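PDB 5U4Q: dTDP-glucose 4,6-dehydratase from Klebsiella pneumoniae, which probably uses bound NAD to dehydrate dTDP-glucose to its 4-keto-6-deoxy form. Local coordinates for residues A[267-271]-A[272-276]; A[221-224]-A[225-229]. One frame throughout, in Å; residues are numbered along the deposited sequence.

How the contacts relate
Both contacts are turns where the chain enters a helix, and they follow one another in sequence. Contact 2 (221-229) lies about 10 Å from the centre of the chain, where strand 220-222 of the parallel Rossmann sheet runs straight into helix 223-234. The side chain of I223 is about 7 Å from the bound NAD. Contact 1 (267-276) comes later, where the loop after strand 258-263 starts helix 271-282, and Y274 there is about 12 Å from the NAD. Their centres are 18 Å apart and their nearest atoms about 5 Å, without touching. Strand 220-222 and the loop after strand 258-263 link them indirectly: F220 meets the ring of Y274, T221 packs on N265, and N265 OD1 accepts from S267 N.

Contact 1. Residues A[267-271]-A[272-276]; sequences SPVEL and MDYIT
The carboxylate of D273 reaches back to the loop and takes a bond from the backbone N of E270, E270 N to D273 OD2 being 3.2 Å. The N-H comes from well above the carboxylate plane, 58° out of it. In return D273 N donates to E270 O at 2.8 Å. An aspartate suits this place because its short chain puts OD2 at the backbone three residues earlier; CG lies anti to the carbonyl carbon (chi1 -66°), folding the group back toward the loop. OD2 also lies against V269, 3.6 Å from its CB.

V269 and Y274 cross at about a right angle, CG2 of V269 resting 3.4 Å from Y274 OH and obliquely against the ring. This is the N-terminal end of helix 271-282, entered from the loop after strand 258-263; the reciprocal E270-D273 pair ties that loop to the first turn, where I275 N bonds L271 O at 3.2 Å. The side chains of L271 and I275 meet methyl to methyl, CD1 to CD1, and L271 also packs on F198 of helix 194-203.

Further out, V320 packs on both V269 and Y274. K217 forms a salt bridge with E270 OE2 and a hydrogen bond with P268 O, so it joins two residues of the loop. Before the helix, S267 OG accepts from V269 N in an ST turn.

Contact 2. Residues A[221-224]-A[225-229]; sequences TYID and DIVEA
D225 leaves the first turn of its helix with CB 3.4 Å from Y222 O, the carbonyl that opens the helix. With chi1 at -68° its carboxylate carbon sits beside its own backbone N, which brings OD2 back to the incoming strand. There OD2 stands 4.0 Å from Y222 CB and accepts from a water, 2.9 Å from that OD2, which in turn accepts from Y222 N. The other branch, OD1, takes Q317 N, and OD2 also takes T318 N. A buried aspartate is well placed here because three donors, two backbone N-H groups and a water, satisfy its oxygens and would be expected to stabilise the charged form.

This is a strand-to-helix junction of the Rossmann fold, with Y222 at the N-cap position. Its carbonyl receives I226 N at 3.2 Å and a weak bond from D225 N. The next carbonyl, I223 O, receives V227 N at 2.9 Å.

I226 comes off the helix onto the sheet, its CD1 3.7 Å from T221 CG2, and also touches F181, V184 and I263; a beta-branched aliphatic suits this apolar place. I223 and V227 pack on H18 of helix 14-25, and I223 also touches V184.

Contact 1. Residues A[267-271]-A[272-276]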
ATOM      1  N   SER A 267     -12.726  17.348 -20.940  1.00 29.38           N
ATOM      2  CA  SER A 267     -12.610  17.804 -22.348  1.00 31.07           C
ATOM      3  C   SER A 267     -12.197  16.648 -23.252  1.00 30.59           C
ATOM      4  O   SER A 267     -11.362  15.857 -22.841  1.00 29.48           O
ATOM      5  CB  SER A 267     -11.590  18.940 -22.485  1.00 30.52           C
ATOM      6  OG  SER A 267     -11.195  19.104 -23.854  1.00 34.84           O
ATOM      7  N   PRO A 268     -12.759  16.562 -24.489  1.00 34.51           N
ATOM      8  CA  PRO A 268     -12.445  15.458 -25.424  1.00 37.74           C
ATOM      9  C   PRO A 268     -11.207  15.704 -26.310  1.00 40.52           C
ATOM     10  O   PRO A 268     -10.987  14.974 -27.293  1.00 38.49           O
ATOM     11  CB  PRO A 268     -13.707  15.382 -26.284  1.00 36.16           C
ATOM     12  CG  PRO A 268     -14.141  16.807 -26.392  1.00 37.28           C
ATOM     13  CD  PRO A 268     -13.708  17.507 -25.107  1.00 36.09           C
ATOM     14  N   VAL A 269     -10.430  16.731 -25.982  1.00 39.50           N
ATOM     15  CA  VAL A 269      -9.192  17.031 -26.704  1.00 42.55           C
ATOM     16  C   VAL A 269      -8.213  15.852 -26.635  1.00 39.79           C
ATOM     17  O   VAL A 269      -8.015  15.254 -25.584  1.00 41.37           O
ATOM     18  CB  VAL A 269      -8.485  18.293 -26.150  1.00 44.89           C
ATOM     19  CG1 VAL A 269      -9.265  19.548 -26.535  1.00 47.87           C
ATOM     20  CG2 VAL A 269      -8.241  18.180 -24.636  1.00 44.50           C
ATOM     21  N   GLU A 270      -7.619  15.541 -27.781  1.00 33.87           N
ATOM     22  CA  GLU A 270      -6.694  14.426 -27.944  1.00 29.90           C
ATOM     23  C   GLU A 270      -5.257  14.921 -27.945  1.00 27.13           C
ATOM     24  O   GLU A 270      -5.009  16.095 -28.156  1.00 25.02           O
ATOM     25  CB  GLU A 270      -7.004  13.739 -29.279  1.00 32.52           C
ATOM     26  CG  GLU A 270      -8.395  13.112 -29.277  1.00 35.12           C
ATOM     27  CD  GLU A 270      -8.978  12.823 -30.655  1.00 39.52           C
ATOM     28  OE1 GLU A 270      -8.445  13.302 -31.672  1.00 42.28           O
ATOM     29  OE2 GLU A 270     -10.015  12.133 -30.704  1.00 43.57           O
ATOM     30  N   LEU A 271      -4.321  14.006 -27.744  1.00 26.59           N
ATOM     31  CA  LEU A 271      -2.885  14.323 -27.671  1.00 29.07           C
ATOM     32  C   LEU A 271      -2.401  15.237 -28.808  1.00 24.20           C
ATOM     33  O   LEU A 271      -1.675  16.226 -28.582  1.00 22.32           O
ATOM     34  CB  LEU A 271      -2.095  13.004 -27.618  1.00 33.33           C
ATOM     35  CG  LEU A 271      -0.567  12.899 -27.564  1.00 39.01           C
ATOM     36  CD1 LEU A 271       0.065  12.907 -28.943  1.00 40.48           C
ATOM     37  CD2 LEU A 271       0.041  13.955 -26.662  1.00 39.78           C
HETATM   38  N   MSE A 272      -2.815  14.951 -30.037  1.00 23.27           N
HETATM   39  CA  MSE A 272      -2.375  15.762 -31.164  1.00 23.10           C
HETATM   40  C   MSE A 272      -2.816  17.203 -31.037  1.00 21.70           C
HETATM   41  O   MSE A 272      -2.167  18.063 -31.558  1.00 24.51           O
HETATM   42  CB  MSE A 272      -2.836  15.169 -32.512  1.00 26.37           C
HETATM   43  CG  MSE A 272      -2.189  15.838 -33.736  1.00 25.65           C
HETATM   44 SE   MSE A 272      -0.239  15.672 -33.876  1.00 29.03          SE
HETATM   45  CE  MSE A 272      -0.258  13.723 -34.089  1.00 28.16           C
ATOM     46  N   ASP A 273      -3.914  17.493 -30.336  1.00 22.34           N
ATOM     47  CA  ASP A 273      -4.349  18.902 -30.178  1.00 23.82           C
ATOM     48  C   ASP A 273      -3.300  19.699 -29.380  1.00 21.37           C
ATOM     49  O   ASP A 273      -3.040  20.874 -29.682  1.00 21.48           O
ATOM     50  CB  ASP A 273      -5.708  19.016 -29.472  1.00 27.46           C
ATOM     51  CG  ASP A 273      -6.866  18.426 -30.282  1.00 34.17           C
ATOM     52  OD1 ASP A 273      -6.756  18.308 -31.514  1.00 39.39           O
ATOM     53  OD2 ASP A 273      -7.905  18.109 -29.672  1.00 45.58           O
ATOM     54  N   TYR A 274      -2.703  19.062 -28.370  1.00 21.78           N
ATOM     55  CA  TYR A 274      -1.655  19.722 -27.576  1.00 20.34           C
ATOM     56  C   TYR A 274      -0.380  19.897 -28.377  1.00 20.73           C
ATOM     57  O   TYR A 274       0.245  20.939 -28.310  1.00 19.50           O
ATOM     58  CB  TYR A 274      -1.333  18.930 -26.305  1.00 20.52           C
ATOM     59  CG  TYR A 274      -2.456  18.903 -25.327  1.00 22.15           C
ATOM     60  CD1 TYR A 274      -2.658  19.961 -24.453  1.00 24.05           C
ATOM     61  CD2 TYR A 274      -3.318  17.833 -25.265  1.00 26.71           C
ATOM     62  CE1 TYR A 274      -3.708  19.951 -23.546  1.00 24.62           C
ATOM     63  CE2 TYR A 274      -4.384  17.811 -24.362  1.00 26.31           C
ATOM     64  CZ  TYR A 274      -4.558  18.867 -23.498  1.00 24.15           C
ATOM     65  OH  TYR A 274      -5.611  18.854 -22.612  1.00 26.51           O
ATOM     66  N   ILE A 275       0.012  18.865 -29.132  1.00 20.60           N
ATOM     67  CA  ILE A 275       1.229  18.956 -29.940  1.00 22.43           C
ATOM     68  C   ILE A 275       1.081  20.049 -30.994  1.00 20.26           C
ATOM     69  O   ILE A 275       1.970  20.866 -31.158  1.00 22.48           O
ATOM     70  CB  ILE A 275       1.564  17.604 -30.594  1.00 23.28           C
ATOM     71  CG1 ILE A 275       1.807  16.566 -29.496  1.00 25.37           C
ATOM     72  CG2 ILE A 275       2.794  17.732 -31.495  1.00 25.21           C
ATOM     73  CD1 ILE A 275       2.111  15.186 -30.022  1.00 29.13           C
ATOM     74  N   THR A 276      -0.047  20.064 -31.700  1.00 21.38           N
ATOM     75  CA  THR A 276      -0.253  21.071 -32.735  1.00 22.71           C
ATOM     76  C   THR A 276      -0.195  22.479 -32.156  1.00 21.34           C
ATOM     77  O   THR A 276       0.437  23.389 -32.731  1.00 21.31           O
ATOM     78  CB  THR A 276      -1.599  20.859 -33.447  1.00 24.60           C
ATOM     79  OG1 THR A 276      -1.614  19.545 -34.028  1.00 26.17           O
ATOM     80  CG2 THR A 276      -1.814  21.907 -34.517  1.00 27.44           C
TER

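Contact 2. Residues A[221-224]-A[225-229]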
ATOM      1  N   THR A 221      -5.128  18.537 -17.183  1.00 13.87           N
ATOM      2  CA  THR A 221      -5.806  19.651 -16.549  1.00 14.67           C
ATOM      3  C   THR A 221      -4.820  20.761 -16.270  1.00 13.99           C
ATOM      4  O   THR A 221      -3.739  20.508 -15.746  1.00 14.35           O
ATOM      5  CB  THR A 221      -6.481  19.263 -15.220  1.00 15.11           C
ATOM      6  OG1 THR A 221      -7.345  18.168 -15.428  1.00 16.58           O
ATOM      7  CG2 THR A 221      -7.296  20.409 -14.674  1.00 16.37           C
ATOM      8  N   TYR A 222      -5.196  21.984 -16.656  1.00 14.15           N
ATOM      9  CA  TYR A 222      -4.355  23.153 -16.401  1.00 13.06           C
ATOM     10  C   TYR A 222      -4.185  23.400 -14.891  1.00 12.87           C
ATOM     11  O   TYR A 222      -5.146  23.280 -14.113  1.00 14.05           O
ATOM     12  CB  TYR A 222      -4.907  24.378 -17.128  1.00 13.74           C
ATOM     13  CG  TYR A 222      -3.995  25.564 -17.028  1.00 13.67           C
ATOM     14  CD1 TYR A 222      -2.779  25.576 -17.709  1.00 13.27           C
ATOM     15  CD2 TYR A 222      -4.315  26.665 -16.248  1.00 14.26           C
ATOM     16  CE1 TYR A 222      -1.905  26.641 -17.611  1.00 13.93           C
ATOM     17  CE2 TYR A 222      -3.450  27.739 -16.162  1.00 15.44           C
ATOM     18  CZ  TYR A 222      -2.234  27.712 -16.817  1.00 14.18           C
ATOM     19  OH  TYR A 222      -1.360  28.802 -16.718  1.00 16.51           O
ATOM     20  N   ILE A 223      -2.963  23.741 -14.515  1.00 12.18           N
ATOM     21  CA  ILE A 223      -2.626  23.907 -13.095  1.00 13.19           C
ATOM     22  C   ILE A 223      -3.575  24.827 -12.330  1.00 13.25           C
ATOM     23  O   ILE A 223      -3.976  24.483 -11.227  1.00 14.35           O
ATOM     24  CB  ILE A 223      -1.132  24.328 -12.922  1.00 13.52           C
ATOM     25  CG1 ILE A 223      -0.758  24.408 -11.438  1.00 13.33           C
ATOM     26  CG2 ILE A 223      -0.813  25.630 -13.638  1.00 13.81           C
ATOM     27  CD1 ILE A 223      -0.842  23.095 -10.675  1.00 13.74           C
ATOM     28  N   ASP A 224      -3.979  25.960 -12.895  1.00 13.65           N
ATOM     29  CA  ASP A 224      -4.864  26.852 -12.131  1.00 14.65           C
ATOM     30  C   ASP A 224      -6.202  26.206 -11.785  1.00 13.82           C
ATOM     31  O   ASP A 224      -6.775  26.494 -10.722  1.00 14.93           O
ATOM     32  CB  ASP A 224      -5.110  28.175 -12.846  1.00 14.79           C
ATOM     33  CG  ASP A 224      -3.893  29.089 -12.888  1.00 18.20           C
ATOM     34  OD1 ASP A 224      -2.813  28.741 -12.397  1.00 20.12           O
ATOM     35  OD2 ASP A 224      -4.044  30.192 -13.463  1.00 22.33           O
ATOM     36  N   ASP A 225      -6.711  25.354 -12.679  1.00 13.19           N
ATOM     37  CA  ASP A 225      -7.962  24.640 -12.437  1.00 13.98           C
ATOM     38  C   ASP A 225      -7.772  23.626 -11.307  1.00 16.01           C
ATOM     39  O   ASP A 225      -8.647  23.485 -10.456  1.00 15.37           O
ATOM     40  CB  ASP A 225      -8.457  23.995 -13.732  1.00 14.44           C
ATOM     41  CG  ASP A 225      -8.891  25.006 -14.744  1.00 17.78           C
ATOM     42  OD1 ASP A 225      -9.513  26.016 -14.341  1.00 24.23           O
ATOM     43  OD2 ASP A 225      -8.714  24.735 -15.941  1.00 17.85           O
ATOM     44  N   ILE A 226      -6.636  22.924 -11.289  1.00 14.48           N
ATOM     45  CA  ILE A 226      -6.323  22.015 -10.182  1.00 13.85           C
ATOM     46  C   ILE A 226      -6.255  22.796  -8.860  1.00 14.79           C
ATOM     47  O   ILE A 226      -6.824  22.373  -7.846  1.00 14.86           O
ATOM     48  CB  ILE A 226      -4.971  21.292 -10.414  1.00 14.28           C
ATOM     49  CG1 ILE A 226      -5.075  20.307 -11.609  1.00 15.61           C
ATOM     50  CG2 ILE A 226      -4.468  20.589  -9.147  1.00 14.82           C
ATOM     51  CD1 ILE A 226      -6.045  19.146 -11.430  1.00 16.79           C
ATOM     52  N   VAL A 227      -5.579  23.921  -8.871  1.00 13.47           N
ATOM     53  CA  VAL A 227      -5.416  24.727  -7.653  1.00 14.64           C
ATOM     54  C   VAL A 227      -6.770  25.159  -7.099  1.00 14.81           C
ATOM     55  O   VAL A 227      -7.017  25.031  -5.898  1.00 14.25           O
ATOM     56  CB  VAL A 227      -4.541  25.958  -7.919  1.00 15.09           C
ATOM     57  CG1 VAL A 227      -4.610  26.956  -6.760  1.00 17.00           C
ATOM     58  CG2 VAL A 227      -3.109  25.550  -8.194  1.00 16.52           C
ATOM     59  N   GLU A 228      -7.654  25.640  -7.959  1.00 14.79           N
ATOM     60  CA  GLU A 228      -8.973  26.081  -7.503  1.00 14.51           C
ATOM     61  C   GLU A 228      -9.708  24.922  -6.831  1.00 15.33           C
ATOM     62  O   GLU A 228     -10.283  25.105  -5.753  1.00 14.41           O
ATOM     63  CB  GLU A 228      -9.785  26.640  -8.679  1.00 16.91           C
ATOM     64  CG  GLU A 228     -11.138  27.203  -8.283  1.00 20.55           C
ATOM     65  CD  GLU A 228     -11.046  28.371  -7.323  1.00 24.94           C
ATOM     66  OE1 GLU A 228     -10.071  29.140  -7.394  1.00 27.55           O
ATOM     67  OE2 GLU A 228     -11.985  28.538  -6.507  1.00 28.79           O
ATOM     68  N   ALA A 229      -9.674  23.744  -7.452  1.00 15.57           N
ATOM     69  CA  ALA A 229     -10.362  22.574  -6.882  1.00 15.75           C
ATOM     70  C   ALA A 229      -9.778  22.149  -5.540  1.00 15.07           C
ATOM     71  O   ALA A 229     -10.507  21.855  -4.577  1.00 15.61           O
ATOM     72  CB  ALA A 229     -10.288  21.417  -7.842  1.00 16.09           C
TER
HETATM   73  O   HOH W   1      -7.828  22.604 -17.662  1.00 17.82           O